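PDB 2BZV: fiber protein 2, which forms, as a homotrimer, spikes at the vertices of the adenovirus capsid, whose receptor-binding head domain, the part described here, probably attaches the virion to the host receptor CXCAR. Local coordinates for residues L70-P75 against F148-S153; T52-G57 against P162-F167; T18-S23 against N37-L42; S29-Q34 against K59-E64; F107-T112 against F167-E172. All coordinates share one frame; numbering follows the deposited sequence. Where two conformers were deposited one is given.

Interaction 1: L70-P75 against F148-S153; sequences LSLKLP and FTFKWS
L70-P75 and F148-S153 run antiparallel as neighbouring strands, their axes 4.6 Å apart at the closest and their directions 166° from each other. Three hydrogen-bonded pairs, L70 with W152, L72 with F150 and L74 with F148, each close a two-bond ring; the bond from F150 N to L72 O, at 2.8 Å, is nearly straight. The non-hydrogen-bonded pairs between them, S71 with K151 and K73 with T149, place polar residues on one face, where the aliphatic chain of K73 passes T149 and its amino group reaches the carbonyl of E141.

The other face is built of leucines and aromatic rings. W152 directs the edge of its benzo ring at the partner strand: CZ3 lies 3.8 Å from L72 CB, which sits in the indole plane, and CE3 lies 4.0 Å from L70 CD2. L72 CD2 runs alongside F150, 4.2 Å from its CD2. Leucine's methyls can meet ring edges, as L74 CD1 does at F150, 4.0 Å from CE2. L38, L40 and L42 of strand 36-45 and I53 and I55 of strand 48-57 press on this layer from the second sheet, an arrangement characteristic of the antiparallel beta-sandwich of the adenovirus fibre knob.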
# COMPACT_ATOMS: atom_id res chain seq x y z
N LEU A 70 -12.71 20.62 0.20
CA LEU A 70 -13.81 19.99 0.91
C LEU A 70 -13.23 19.00 1.89
O LEU A 70 -12.28 18.30 1.55
CB LEU A 70 -14.65 19.27 -0.13
CG LEU A 70 -15.95 18.58 0.23
CD1 LEU A 70 -16.86 18.60 -1.00
CD2 LEU A 70 -15.72 17.14 0.65
N SER A 71 -13.81 18.93 3.08
CA SER A 71 -13.37 17.97 4.09
C SER A 71 -14.49 17.04 4.50
O SER A 71 -15.69 17.36 4.37
CB SER A 71 -12.87 18.69 5.35
OG SER A 71 -13.99 19.29 5.98
N LEU A 72 -14.12 15.88 5.00
CA LEU A 72 -15.06 14.90 5.53
C LEU A 72 -14.46 14.34 6.80
O LEU A 72 -13.36 13.79 6.76
CB LEU A 72 -15.28 13.76 4.53
CG LEU A 72 -16.04 12.53 5.06
CD1 LEU A 72 -17.49 12.92 5.33
CD2 LEU A 72 -15.95 11.35 4.08
N LYS A 73 -15.19 14.44 7.90
CA LYS A 73 -14.75 13.90 9.18
C LYS A 73 -15.60 12.70 9.58
O LYS A 73 -16.84 12.80 9.60
CB LYS A 73 -14.80 14.97 10.26
CG LYS A 73 -14.20 14.51 11.56
CD LYS A 73 -14.06 15.69 12.49
CE LYS A 73 -13.38 15.22 13.76
NZ LYS A 73 -13.27 16.35 14.74
N LEU A 74 -14.95 11.60 9.91
CA LEU A 74 -15.62 10.41 10.43
C LEU A 74 -15.17 10.24 11.89
O LEU A 74 -14.02 9.88 12.15
CB LEU A 74 -15.26 9.16 9.63
CG LEU A 74 -15.60 9.23 8.13
CD1 LEU A 74 -15.23 7.92 7.48
CD2 LEU A 74 -17.06 9.55 7.88
N PRO A 75 -16.06 10.55 12.83
CA PRO A 75 -15.75 10.43 14.25
C PRO A 75 -16.19 9.09 14.83
O PRO A 75 -17.23 8.56 14.42
CB PRO A 75 -16.58 11.56 14.87
CG PRO A 75 -17.83 11.59 14.02
CD PRO A 75 -17.41 11.11 12.64
N PHE A 148 -11.09 10.06 11.55
CA PHE A 148 -10.41 10.36 10.30
C PHE A 148 -10.92 11.71 9.81
O PHE A 148 -12.14 11.93 9.80
CB PHE A 148 -10.75 9.38 9.18
CG PHE A 148 -10.43 7.94 9.46
CD1 PHE A 148 -9.13 7.49 9.39
CD2 PHE A 148 -11.43 7.04 9.72
CE1 PHE A 148 -8.82 6.16 9.63
CE2 PHE A 148 -11.13 5.71 9.96
CZ PHE A 148 -9.83 5.28 9.92
N THR A 149 -10.01 12.57 9.35
CA THR A 149 -10.41 13.80 8.69
C THR A 149 -9.76 13.80 7.32
O THR A 149 -8.54 13.87 7.22
CB THR A 149 -10.03 15.06 9.47
OG1 THR A 149 -10.59 14.97 10.80
CG2 THR A 149 -10.54 16.30 8.75
N PHE A 150 -10.59 13.70 6.30
CA PHE A 150 -10.14 13.68 4.92
C PHE A 150 -10.30 15.07 4.33
O PHE A 150 -11.28 15.75 4.62
CB PHE A 150 -10.99 12.70 4.12
CG PHE A 150 -10.92 11.29 4.63
CD1 PHE A 150 -9.78 10.52 4.43
CD2 PHE A 150 -12.00 10.74 5.31
CE1 PHE A 150 -9.71 9.21 4.91
CE2 PHE A 150 -11.93 9.44 5.79
CZ PHE A 150 -10.79 8.68 5.59
N LYS A 151 -9.37 15.47 3.47
CA LYS A 151 -9.49 16.74 2.77
C LYS A 151 -9.06 16.56 1.32
O LYS A 151 -8.01 15.96 1.06
CB LYS A 151 -8.64 17.83 3.43
CG LYS A 151 -8.77 19.20 2.74
CD LYS A 151 -7.79 20.21 3.33
CE LYS A 151 -7.67 21.47 2.50
NZ LYS A 151 -6.68 22.42 3.09
N TRP A 152 -9.88 17.10 0.42
CA TRP A 152 -9.56 17.11 -1.00
C TRP A 152 -9.58 18.53 -1.53
O TRP A 152 -10.42 19.34 -1.11
CB TRP A 152 -10.61 16.35 -1.79
CG TRP A 152 -10.77 14.90 -1.47
CD1 TRP A 152 -10.18 13.86 -2.11
CD2 TRP A 152 -11.62 14.33 -0.47
NE1 TRP A 152 -10.58 12.67 -1.57
CE2 TRP A 152 -11.47 12.93 -0.55
CE3 TRP A 152 -12.48 14.86 0.49
CZ2 TRP A 152 -12.16 12.05 0.29
CZ3 TRP A 152 -13.17 13.99 1.32
CH2 TRP A 152 -13.00 12.59 1.22
N SER A 153 -8.71 18.82 -2.49
CA SER A 153 -8.93 20.03 -3.27
C SER A 153 -10.10 19.83 -4.23
O SER A 153 -10.53 18.69 -4.50
CB SER A 153 -7.67 20.45 -4.03
OG SER A 153 -7.24 19.40 -4.87

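Interaction 2: T52-G57 against P162-F167; sequences TITIKG and PPTAVF
I53 and A165 form the one hydrogen-bonded pair between T52-G57 and P162-F167, with I53 N 2.9 Å from A165 O and A165 N giving the return bond to I53 O. The tight part of the contact is its buried side, made by I53, A165, F167, I55 and P162. I53 CG2, held between the backbone N and the carbonyl carbon, stands 4.0 Å from both A165 CB and F167 CE2; alanine's single methyl lets it approach the phenyl ring as well. Farther along, I55 CG2 packs 3.8 Å from P162 CG, and W152 covers both residues.

The backbone of P162-T164 forms the looser, wetter side. Before A165 these residues are not in strand geometry, and two waters bridge the backbones. One lies within hydrogen-bonding distance of I53 O and P163 O, adding to the direct bond at I53 O. The other accepts from I55 N, at 2.8 Å, an N-H with no direct bond across, and lies equally near P162 O. Neither proline has an N-H to offer, so water is a fitting go-between. On the outer face T54 OG1 and T164 OG1 are hydrogen-bonded at 2.7 Å, while T52 lies at the boundary with the second subunit.

The chemistry thus divides by side: apolar groups close the core, the T54-T164 hydroxyl pair ties the outer face, and water extends the pairing where proline interrupts it.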
# COMPACT_ATOMS: atom_id res chain seq x y z
N THR A 52 -8.85 2.57 1.04
CA THR A 52 -9.09 3.29 -0.17
C THR A 52 -10.37 4.09 -0.03
O THR A 52 -11.32 3.69 0.64
CB THR A 52 -9.14 2.34 -1.31
OG1 THR A 52 -8.55 1.24 -1.73
CG2 THR A 52 -10.37 2.65 -2.61
N ILE A 53 -10.33 5.28 -0.60
CA ILE A 53 -11.46 6.19 -0.48
C ILE A 53 -11.76 6.86 -1.81
O ILE A 53 -10.88 7.44 -2.46
CB ILE A 53 -11.25 7.22 0.66
CG1 ILE A 53 -12.53 8.04 0.88
CG2 ILE A 53 -10.03 8.11 0.46
CD1 ILE A 53 -12.50 8.85 2.19
N THR A 54 -13.03 6.80 -2.18
CA THR A 54 -13.57 7.44 -3.39
C THR A 54 -14.85 8.17 -2.99
O THR A 54 -15.75 7.56 -2.39
CB THR A 54 -13.90 6.39 -4.46
OG1 THR A 54 -12.74 5.60 -4.72
CG2 THR A 54 -14.35 7.08 -5.75
N ILE A 55 -14.92 9.46 -3.31
CA ILE A 55 -16.12 10.24 -3.02
C ILE A 55 -16.59 10.86 -4.33
O ILE A 55 -15.78 11.37 -5.11
CB ILE A 55 -15.84 11.29 -1.91
CG1 ILE A 55 -17.13 12.02 -1.55
CG2 ILE A 55 -14.72 12.24 -2.31
CD1 ILE A 55 -17.08 12.78 -0.24
N LYS A 56 -17.90 10.79 -4.56
CA LYS A 56 -18.49 11.30 -5.79
C LYS A 56 -19.63 12.25 -5.46
O LYS A 56 -20.58 11.88 -4.78
CB LYS A 56 -19.03 10.17 -6.68
CG LYS A 56 -19.45 10.68 -8.05
CD LYS A 56 -20.07 9.60 -8.93
CE LYS A 56 -20.49 10.18 -10.28
NZ LYS A 56 -20.82 9.12 -11.28
N GLY A 57 -19.53 13.47 -5.96
CA GLY A 57 -20.61 14.44 -5.75
C GLY A 57 -21.72 14.19 -6.76
O GLY A 57 -21.46 13.96 -7.94
N PRO A 162 -13.03 13.66 -6.99
CA PRO A 162 -11.58 13.50 -6.98
C PRO A 162 -11.18 12.07 -7.29
O PRO A 162 -11.97 11.15 -7.12
CB PRO A 162 -11.19 13.84 -5.54
CG PRO A 162 -12.41 13.95 -4.76
CD PRO A 162 -13.59 13.93 -5.65
N PRO A 163 -9.93 11.87 -7.73
CA PRO A 163 -9.45 10.51 -7.94
C PRO A 163 -9.45 9.72 -6.63
O PRO A 163 -9.31 10.29 -5.55
CB PRO A 163 -8.01 10.71 -8.44
CG PRO A 163 -7.72 12.15 -8.41
CD PRO A 163 -8.92 12.90 -8.00
N THR A 164 -9.60 8.41 -6.74
CA THR A 164 -9.47 7.52 -5.61
C THR A 164 -8.11 7.69 -4.95
O THR A 164 -7.09 7.90 -5.63
CB THR A 164 -9.62 6.07 -6.09
OG1 THR A 164 -10.92 5.90 -6.66
CG2 THR A 164 -9.42 5.11 -4.95
N ALA A 165 -8.10 7.64 -3.62
CA ALA A 165 -6.86 7.72 -2.85
C ALA A 165 -6.70 6.47 -2.02
O ALA A 165 -7.67 5.92 -1.52
CB ALA A 165 -6.89 8.95 -1.93
N VAL A 166 -5.45 6.05 -1.87
CA VAL A 166 -5.08 4.92 -1.03
C VAL A 166 -4.18 5.43 0.07
O VAL A 166 -3.27 6.23 -0.17
CB VAL A 166 -4.40 3.82 -1.88
CG1 VAL A 166 -3.96 2.66 -1.00
CG2 VAL A 166 -5.34 3.35 -2.97
N PHE A 167 -4.41 4.98 1.30
CA PHE A 167 -3.64 5.42 2.46
C PHE A 167 -3.43 4.24 3.40
O PHE A 167 -4.08 3.21 3.26
CB PHE A 167 -4.32 6.60 3.17
CG PHE A 167 -5.71 6.31 3.70
CD1 PHE A 167 -5.91 6.03 5.05
CD2 PHE A 167 -6.81 6.34 2.85
CE1 PHE A 167 -7.18 5.76 5.53
CE2 PHE A 167 -8.08 6.07 3.33
CZ PHE A 167 -8.26 5.78 4.67
O HOH W 1 -10.30 10.14 -2.96
O HOH W 2 -12.57 10.28 -4.58

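Interaction 3: T18-S23 against N37-L42; sequences TIWSIS and NLFLCL
Strand 18-20 of the knob pairs here with strand 36-45 of the same antiparallel sheet, and I19 with L42 is the hydrogen-bonded pair: L42 N reaches I19 O at 2.8 Å, almost straight. W20 and C41 follow as a non-hydrogen-bonded pair. Just past the strand, S21 N still reaches L40 O in a bent bond (3.0 Å, 134°), and the side chain adds two more. With chi1 at 68°, OG sits between the backbone N and the carbonyl carbon and turns to the neighbouring strand, where it accepts from L40 N at 2.9 Å and donates to L38 O at 2.8 Å; that donor stands well above the carbonyl plane. Serine, short and able to do both, supplements the backbone pairing as donor and acceptor.

I22 runs alongside F39, its CB 3.8 Å from F39 CE1 and its CA in plane at the ring's edge. W20 CE3 comes 3.8 Å from the same F39 CE1, while I22 CG2 rests on one indole face, offset toward the rim. At the far end N37 ND2 donates to S23 O at 2.8 Å, and a water accepts from S23 N close to N37 OD1 and L38 O.

I170 of the second subunit packs on F39 and C41, and T18 OG1 bonds to A47 of that subunit. Side-chain and water hydrogen bonds thus carry the pairing past the strand's end, beside an apolar patch used in trimer assembly.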
# COMPACT_ATOMS: atom_id res chain seq x y z
N THR A 18 -12.37 -6.60 7.02
CA THR A 18 -12.77 -5.52 6.12
C THR A 18 -13.97 -4.74 6.66
O THR A 18 -14.99 -5.33 7.02
CB THR A 18 -13.17 -6.10 4.74
OG1 THR A 18 -12.10 -6.86 4.20
CG2 THR A 18 -13.54 -5.01 3.76
N ILE A 19 -13.86 -3.41 6.65
CA ILE A 19 -15.01 -2.53 6.83
C ILE A 19 -15.16 -1.72 5.56
O ILE A 19 -14.16 -1.22 5.04
CB ILE A 19 -14.84 -1.59 8.03
CG1 ILE A 19 -14.66 -2.39 9.32
CG2 ILE A 19 -16.04 -0.66 8.13
CD1 ILE A 19 -14.25 -1.58 10.54
N TRP A 20 -16.39 -1.55 5.07
CA TRP A 20 -16.56 -0.65 3.93
C TRP A 20 -17.90 0.06 4.00
O TRP A 20 -18.78 -0.30 4.79
CB TRP A 20 -16.32 -1.37 2.60
CG TRP A 20 -17.31 -2.42 2.19
CD1 TRP A 20 -18.47 -2.81 2.80
CD2 TRP A 20 -17.20 -3.22 1.00
NE1 TRP A 20 -19.09 -3.80 2.06
CE2 TRP A 20 -18.31 -4.06 0.96
CE3 TRP A 20 -16.25 -3.30 -0.03
CZ2 TRP A 20 -18.53 -4.98 -0.08
CZ3 TRP A 20 -16.46 -4.21 -1.06
CH2 TRP A 20 -17.59 -5.04 -1.07
N SER A 21 -18.05 1.07 3.13
CA SER A 21 -19.26 1.87 3.07
C SER A 21 -19.94 1.76 1.72
O SER A 21 -20.59 2.70 1.26
CB SER A 21 -18.97 3.33 3.38
OG SER A 21 -18.18 3.93 2.35
N ILE A 22 -19.82 0.59 1.07
CA ILE A 22 -20.36 0.47 -0.28
C ILE A 22 -21.87 0.71 -0.30
O ILE A 22 -22.60 0.22 0.55
CB ILE A 22 -19.99 -0.89 -0.91
CG1 ILE A 22 -20.07 -0.81 -2.44
CG2 ILE A 22 -20.85 -2.03 -0.37
CD1 ILE A 22 -19.50 -2.03 -3.16
N SER A 23 -22.32 1.46 -1.30
CA SER A 23 -23.73 1.77 -1.43
C SER A 23 -24.04 2.12 -2.87
O SER A 23 -23.37 2.96 -3.45
CB SER A 23 -24.07 2.97 -0.52
OG SER A 23 -25.44 3.34 -0.65
N ASN A 37 -21.86 10.12 -2.84
CA ASN A 37 -21.58 8.72 -2.56
C ASN A 37 -20.17 8.60 -2.01
O ASN A 37 -19.23 9.06 -2.67
CB ASN A 37 -21.73 7.87 -3.82
CG ASN A 37 -21.63 6.39 -3.51
OD1 ASN A 37 -20.53 5.90 -3.24
ND2 ASN A 37 -22.76 5.70 -3.51
N LEU A 38 -20.05 8.02 -0.82
CA LEU A 38 -18.75 7.76 -0.23
C LEU A 38 -18.47 6.28 -0.23
O LEU A 38 -19.24 5.49 0.33
CB LEU A 38 -18.71 8.27 1.22
CG LEU A 38 -17.38 7.97 1.95
CD1 LEU A 38 -16.22 8.74 1.33
CD2 LEU A 38 -17.50 8.31 3.42
N PHE A 39 -17.37 5.89 -0.84
CA PHE A 39 -16.88 4.52 -0.78
C PHE A 39 -15.53 4.53 -0.08
O PHE A 39 -14.52 4.89 -0.65
CB PHE A 39 -16.77 3.91 -2.17
CG PHE A 39 -16.20 2.52 -2.13
CD1 PHE A 39 -16.90 1.48 -1.57
CD2 PHE A 39 -14.90 2.30 -2.58
CE1 PHE A 39 -16.36 0.19 -1.51
CE2 PHE A 39 -14.37 1.02 -2.55
CZ PHE A 39 -15.11 -0.04 -2.03
N LEU A 40 -15.55 4.12 1.18
CA LEU A 40 -14.35 3.97 2.02
C LEU A 40 -14.25 2.49 2.34
O LEU A 40 -15.23 1.89 2.79
CB LEU A 40 -14.48 4.80 3.29
CG LEU A 40 -13.39 4.60 4.33
CD1 LEU A 40 -11.99 4.95 3.79
CD2 LEU A 40 -13.67 5.45 5.55
N CYS A 41 -13.07 1.91 2.11
CA CYS A 41 -12.83 0.51 2.40
C CYS A 41 -11.54 0.40 3.21
O CYS A 41 -10.50 0.91 2.76
CB CYS A 41 -12.70 -0.28 1.09
SG CYS A 41 -12.42 -2.06 1.35
N LEU A 42 -11.63 -0.22 4.39
CA LEU A 42 -10.50 -0.44 5.29
C LEU A 42 -10.26 -1.92 5.42
O LEU A 42 -11.19 -2.66 5.76
CB LEU A 42 -10.83 0.12 6.69
CG LEU A 42 -11.23 1.59 6.77
CD1 LEU A 42 -11.55 1.96 8.22
CD2 LEU A 42 -10.16 2.50 6.20
O HOH W 3 -20.31 3.52 -1.87

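Interaction 4: S29-Q34 against K59-E64; sequences SIYETQ and KGALRE
Y31 lays its ring beside the short 3-10 turn at 61-63, and the bumps it meets are the methyl of A61 and the forked end of L62. A61 CB touches the CD2 side of the ring at 3.8 Å, and L62 CD2 comes to 3.5 Å from Y31 CE2. The other branch of the leucine, CD1, reaches I30 CB at 4.1 Å, the two side chains crossing at about a right angle, so that the fork of L62 fits the hollow between I30 and Y31. I30 CG2 in turn lies over the centre of one face of the tyrosine ring. Beneath them L70 of strand 69-76 closes the hollow.

Both segments are surface loops of the knob: 29-34 precedes strand 36-45, and D35, just before that strand, accepts the backbone amides of I30, Y31 and E32; 59-64 follows strand 48-57.

The second half of the contact is polar. K59 bends at chi3 (48°) and crosses the extended E32 at about a right angle, CE lying 3.1 Å from E32 OE2. The salt bridge from NZ to this oxygen is long, 3.6 Å, and a water accepting from NZ donates to both E32 OE2 and T33 O. Glycine fits at position 60, where phi is positive and E32 OE1 occupies the side a CB would take; a second water links OE1 to A61 N.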
# COMPACT_ATOMS: atom_id res chain seq x y z
N SER A 29 -23.74 13.15 3.07
CA SER A 29 -24.38 14.46 3.05
C SER A 29 -23.35 15.55 3.33
O SER A 29 -22.94 15.73 4.48
CB SER A 29 -25.48 14.50 4.11
OG SER A 29 -26.46 13.51 3.85
N ILE A 30 -22.92 16.25 2.29
CA ILE A 30 -21.88 17.28 2.43
C ILE A 30 -22.52 18.67 2.58
O ILE A 30 -22.26 19.35 3.57
CB ILE A 30 -20.91 17.26 1.24
CG1 ILE A 30 -20.24 15.89 1.09
CG2 ILE A 30 -19.89 18.39 1.38
CD1 ILE A 30 -19.35 15.51 2.28
N TYR A 31 -23.34 19.06 1.61
CA TYR A 31 -24.02 20.37 1.65
C TYR A 31 -25.51 20.21 1.85
O TYR A 31 -26.16 21.09 2.41
CB TYR A 31 -23.82 21.13 0.35
CG TYR A 31 -22.40 21.44 -0.03
CD1 TYR A 31 -21.52 22.06 0.86
CD2 TYR A 31 -21.94 21.16 -1.31
CE1 TYR A 31 -20.22 22.37 0.48
CE2 TYR A 31 -20.65 21.45 -1.70
CZ TYR A 31 -19.79 22.06 -0.80
OH TYR A 31 -18.50 22.35 -1.20
N GLU A 32 -26.07 19.12 1.34
CA GLU A 32 -27.49 18.80 1.53
C GLU A 32 -27.62 17.31 1.69
O GLU A 32 -26.66 16.56 1.47
CB GLU A 32 -28.35 19.30 0.37
CG GLU A 32 -28.04 18.67 -0.97
CD GLU A 32 -28.92 19.22 -2.08
OE1 GLU A 32 -28.63 20.30 -2.63
OE2 GLU A 32 -29.94 18.56 -2.42
N THR A 33 -28.79 16.85 2.10
CA THR A 33 -29.01 15.45 2.40
C THR A 33 -28.73 14.55 1.20
O THR A 33 -29.28 14.77 0.13
CB THR A 33 -30.47 15.22 2.83
OG1 THR A 33 -30.79 16.12 3.90
CG2 THR A 33 -30.67 13.78 3.29
N GLN A 34 -27.88 13.55 1.39
CA GLN A 34 -27.63 12.51 0.39
C GLN A 34 -27.24 13.09 -0.96
O GLN A 34 -27.77 12.72 -2.00
CB GLN A 34 -28.85 11.59 0.30
CG GLN A 34 -28.98 10.75 1.58
CD GLN A 34 -30.06 9.70 1.48
OE1 GLN A 34 -31.01 9.85 0.71
NE2 GLN A 34 -29.93 8.64 2.26
N LYS A 59 -25.31 15.79 -6.41
CA LYS A 59 -26.42 16.75 -6.41
C LYS A 59 -25.95 18.11 -5.97
O LYS A 59 -24.99 18.20 -5.20
CB LYS A 59 -27.48 16.34 -5.37
CG LYS A 59 -28.36 15.17 -5.70
CD LYS A 59 -29.13 14.65 -4.50
CE LYS A 59 -29.83 15.73 -3.70
NZ LYS A 59 -31.02 15.17 -3.00
N GLY A 60 -26.65 19.16 -6.38
CA GLY A 60 -26.40 20.48 -5.81
C GLY A 60 -25.05 21.07 -6.16
O GLY A 60 -24.54 20.85 -7.26
N ALA A 61 -24.45 21.80 -5.23
CA ALA A 61 -23.17 22.47 -5.46
C ALA A 61 -22.04 21.49 -5.73
O ALA A 61 -21.02 21.85 -6.33
CB ALA A 61 -22.79 23.38 -4.29
N LEU A 62 -22.21 20.24 -5.30
CA LEU A 62 -21.20 19.22 -5.63
C LEU A 62 -21.10 18.93 -7.13
O LEU A 62 -20.16 18.28 -7.57
CB LEU A 62 -21.47 17.92 -4.87
CG LEU A 62 -21.28 17.98 -3.36
CD1 LEU A 62 -21.71 16.66 -2.74
CD2 LEU A 62 -19.84 18.30 -3.00
N ARG A 63 -22.07 19.40 -7.92
CA ARG A 63 -21.96 19.25 -9.36
C ARG A 63 -21.36 20.49 -10.03
O ARG A 63 -21.03 20.46 -11.21
CB ARG A 63 -23.33 18.94 -9.97
CG ARG A 63 -23.95 17.63 -9.49
CD ARG A 63 -23.06 16.41 -9.72
NE ARG A 63 -22.65 16.27 -11.11
CZ ARG A 63 -21.75 15.37 -11.53
NH1 ARG A 63 -21.18 14.53 -10.68
NH2 ARG A 63 -21.43 15.33 -12.82
N GLU A 64 -21.21 21.57 -9.27
CA GLU A 64 -20.63 22.81 -9.78
C GLU A 64 -20.04 23.58 -8.61
O GLU A 64 -20.68 24.48 -8.03
CB GLU A 64 -21.69 23.64 -10.53
CG GLU A 64 -21.12 24.89 -11.20
CD GLU A 64 -22.10 25.58 -12.13
OE1 GLU A 64 -23.30 25.25 -12.13
OE2 GLU A 64 -21.66 26.48 -12.88
O HOH W 4 -25.83 21.72 -2.60
O HOH W 5 -31.00 16.60 -0.87

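Interaction 5: F107-T112 against F167-E172; sequences FMPNST and FCYITE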
# COMPACT_ATOMS: atom_id res chain seq x y z
N PHE A 107 -9.53 -1.28 14.28
CA PHE A 107 -9.40 -0.53 13.03
C PHE A 107 -9.17 0.96 13.31
O PHE A 107 -8.99 1.73 12.36
CB PHE A 107 -10.67 -0.66 12.18
CG PHE A 107 -10.86 -2.01 11.54
CD1 PHE A 107 -10.66 -2.17 10.17
CD2 PHE A 107 -11.26 -3.12 12.28
CE1 PHE A 107 -10.86 -3.39 9.56
CE2 PHE A 107 -11.45 -4.35 11.67
CZ PHE A 107 -11.25 -4.48 10.31
N MET A 108 -9.19 1.38 14.57
CA MET A 108 -9.04 2.80 14.87
C MET A 108 -7.58 3.24 14.76
O MET A 108 -6.69 2.43 15.03
CB MET A 108 -9.55 3.10 16.27
CG MET A 108 -11.04 2.85 16.42
SD MET A 108 -12.09 3.90 15.41
CE MET A 108 -12.49 2.84 14.00
N PRO A 109 -7.33 4.49 14.37
CA PRO A 109 -5.93 4.96 14.32
C PRO A 109 -5.33 4.95 15.73
O PRO A 109 -5.92 5.47 16.69
CB PRO A 109 -6.04 6.37 13.74
CG PRO A 109 -7.40 6.47 13.12
CD PRO A 109 -8.27 5.52 13.90
N ASN A 110 -4.15 4.35 15.85
CA ASN A 110 -3.48 4.17 17.12
C ASN A 110 -3.30 5.49 17.85
O ASN A 110 -2.79 6.46 17.26
CB ASN A 110 -2.12 3.53 16.82
CG ASN A 110 -1.38 3.09 18.06
OD1 ASN A 110 -0.91 3.92 18.83
ND2 ASN A 110 -1.27 1.78 18.26
N SER A 111 -3.72 5.55 19.10
CA SER A 111 -3.70 6.83 19.83
C SER A 111 -2.36 7.15 20.47
O SER A 111 -2.21 8.23 21.02
CB SER A 111 -4.80 6.85 20.88
OG SER A 111 -4.59 5.84 21.84
N THR A 112 -1.40 6.23 20.40
CA THR A 112 -0.01 6.53 20.74
C THR A 112 0.73 7.09 19.52
O THR A 112 1.45 8.09 19.62
CB THR A 112 0.70 5.27 21.26
OG1 THR A 112 0.05 4.84 22.46
CG2 THR A 112 2.18 5.56 21.54
N PHE A 167 -4.41 4.98 1.30
CA PHE A 167 -3.64 5.42 2.46
C PHE A 167 -3.43 4.24 3.40
O PHE A 167 -4.08 3.21 3.26
CB PHE A 167 -4.32 6.60 3.17
CG PHE A 167 -5.71 6.31 3.70
CD1 PHE A 167 -5.91 6.03 5.05
CD2 PHE A 167 -6.81 6.34 2.85
CE1 PHE A 167 -7.18 5.76 5.53
CE2 PHE A 167 -8.08 6.07 3.33
CZ PHE A 167 -8.26 5.78 4.67
N CYS A 168 -2.52 4.39 4.35
CA CYS A 168 -2.13 3.31 5.25
C CYS A 168 -1.86 3.91 6.63
O CYS A 168 -1.13 4.91 6.69
CB CYS A 168 -0.87 2.61 4.71
SG CYS A 168 -0.19 1.34 5.79
N TYR A 169 -2.36 3.31 7.70
CA TYR A 169 -2.09 3.81 9.05
C TYR A 169 -1.95 2.64 10.02
O TYR A 169 -2.28 1.49 9.72
CB TYR A 169 -3.18 4.81 9.48
CG TYR A 169 -4.55 4.16 9.61
CD1 TYR A 169 -4.99 3.64 10.82
CD2 TYR A 169 -5.40 4.07 8.51
CE1 TYR A 169 -6.25 3.04 10.94
CE2 TYR A 169 -6.66 3.47 8.61
CZ TYR A 169 -7.07 2.95 9.83
OH TYR A 169 -8.31 2.34 9.90
N ILE A 170 -1.42 2.97 11.21
CA ILE A 170 -1.22 2.04 12.30
C ILE A 170 -2.45 2.03 13.20
O ILE A 170 -2.97 3.10 13.56
CB ILE A 170 -0.00 2.46 13.14
CG1 ILE A 170 1.24 2.68 12.27
CG2 ILE A 170 0.24 1.47 14.28
CD1 ILE A 170 1.79 1.41 11.70
N THR A 171 -2.91 0.84 13.57
CA THR A 171 -4.13 0.71 14.34
C THR A 171 -3.89 0.60 15.83
O THR A 171 -2.81 0.25 16.30
CB THR A 171 -4.95 -0.54 13.93
OG1 THR A 171 -4.28 -1.72 14.36
CG2 THR A 171 -5.18 -0.57 12.43
N GLU A 172 -4.94 0.90 16.57
CA GLU A 172 -5.03 0.65 17.99
C GLU A 172 -5.01 -0.85 18.23
O GLU A 172 -5.48 -1.62 17.39
CB GLU A 172 -6.34 1.29 18.48
CG GLU A 172 -6.47 1.69 19.91
CD GLU A 172 -5.56 2.81 20.37
OE1 GLU A 172 -4.34 2.83 20.09
OE2 GLU A 172 -6.06 3.70 21.06
O HOH W 6 -2.36 3.39 22.18
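The loop carrying an Asx turn at N110, which follows strand 93-94, is joined to the chain just past strand 165-170 by one backbone bridge, P109 with T171. E172 N donates to M108 O at 2.8 Å, and N110 N donates to I170 O. The asparagine does double duty: with CG anti to the backbone N (chi1 -171°), OD1 accepts from T112 N to form the turn, while ND2 reaches across to T171 O at 2.9 Å, from above the carbonyl plane.

E172 bends at chi2 (65°) and brings its carboxylate back to S111. OE2 receives the hydroxyl of S111 OG at 2.7 Å on its syn lone pair and is bonded also by Y146 OH; OE1 accepts S111 N at 3.0 Å from above the carboxylate plane, and a water donates to it too. At the other end Y169 OH donates to F107 O, in plane at the ring's edge, at only 2.6 Å, while P109 packs obliquely on the ring, CB 4.1 Å from Y169 CD1.

With four donors around its two oxygens, the carboxylate of E172 would be expected to be stabilised in its charged form; hydroxyl, amide and water donors grip it and tie the loop to the chain's end.

Overall arrangement
Interactions 2, 3 and 5 share one sheet: interaction 3 joins its strands 18-20 and 36-45, interaction 2 joins 48-57 to 165-170, and interaction 5 continues from that last strand, sharing F167 with interaction 2. Interaction 1 belongs to the sheet of strands 69-76, 146-153 and 135-139, its centre about 11 Å from that of interaction 2 and 14 Å from that of interaction 3, with the core between them. Interactions 4 and 5 lie on opposite sides of the chain's centre, their centres about 30 Å apart. Along the chain, interaction 1 is nested within interaction 2, interaction 4 crosses 2 and 3, and interaction 5 crosses 1 and 2. Interactions 2, 3 and 5 touch neighbouring subunits; 1 and 4 pack within one subunit.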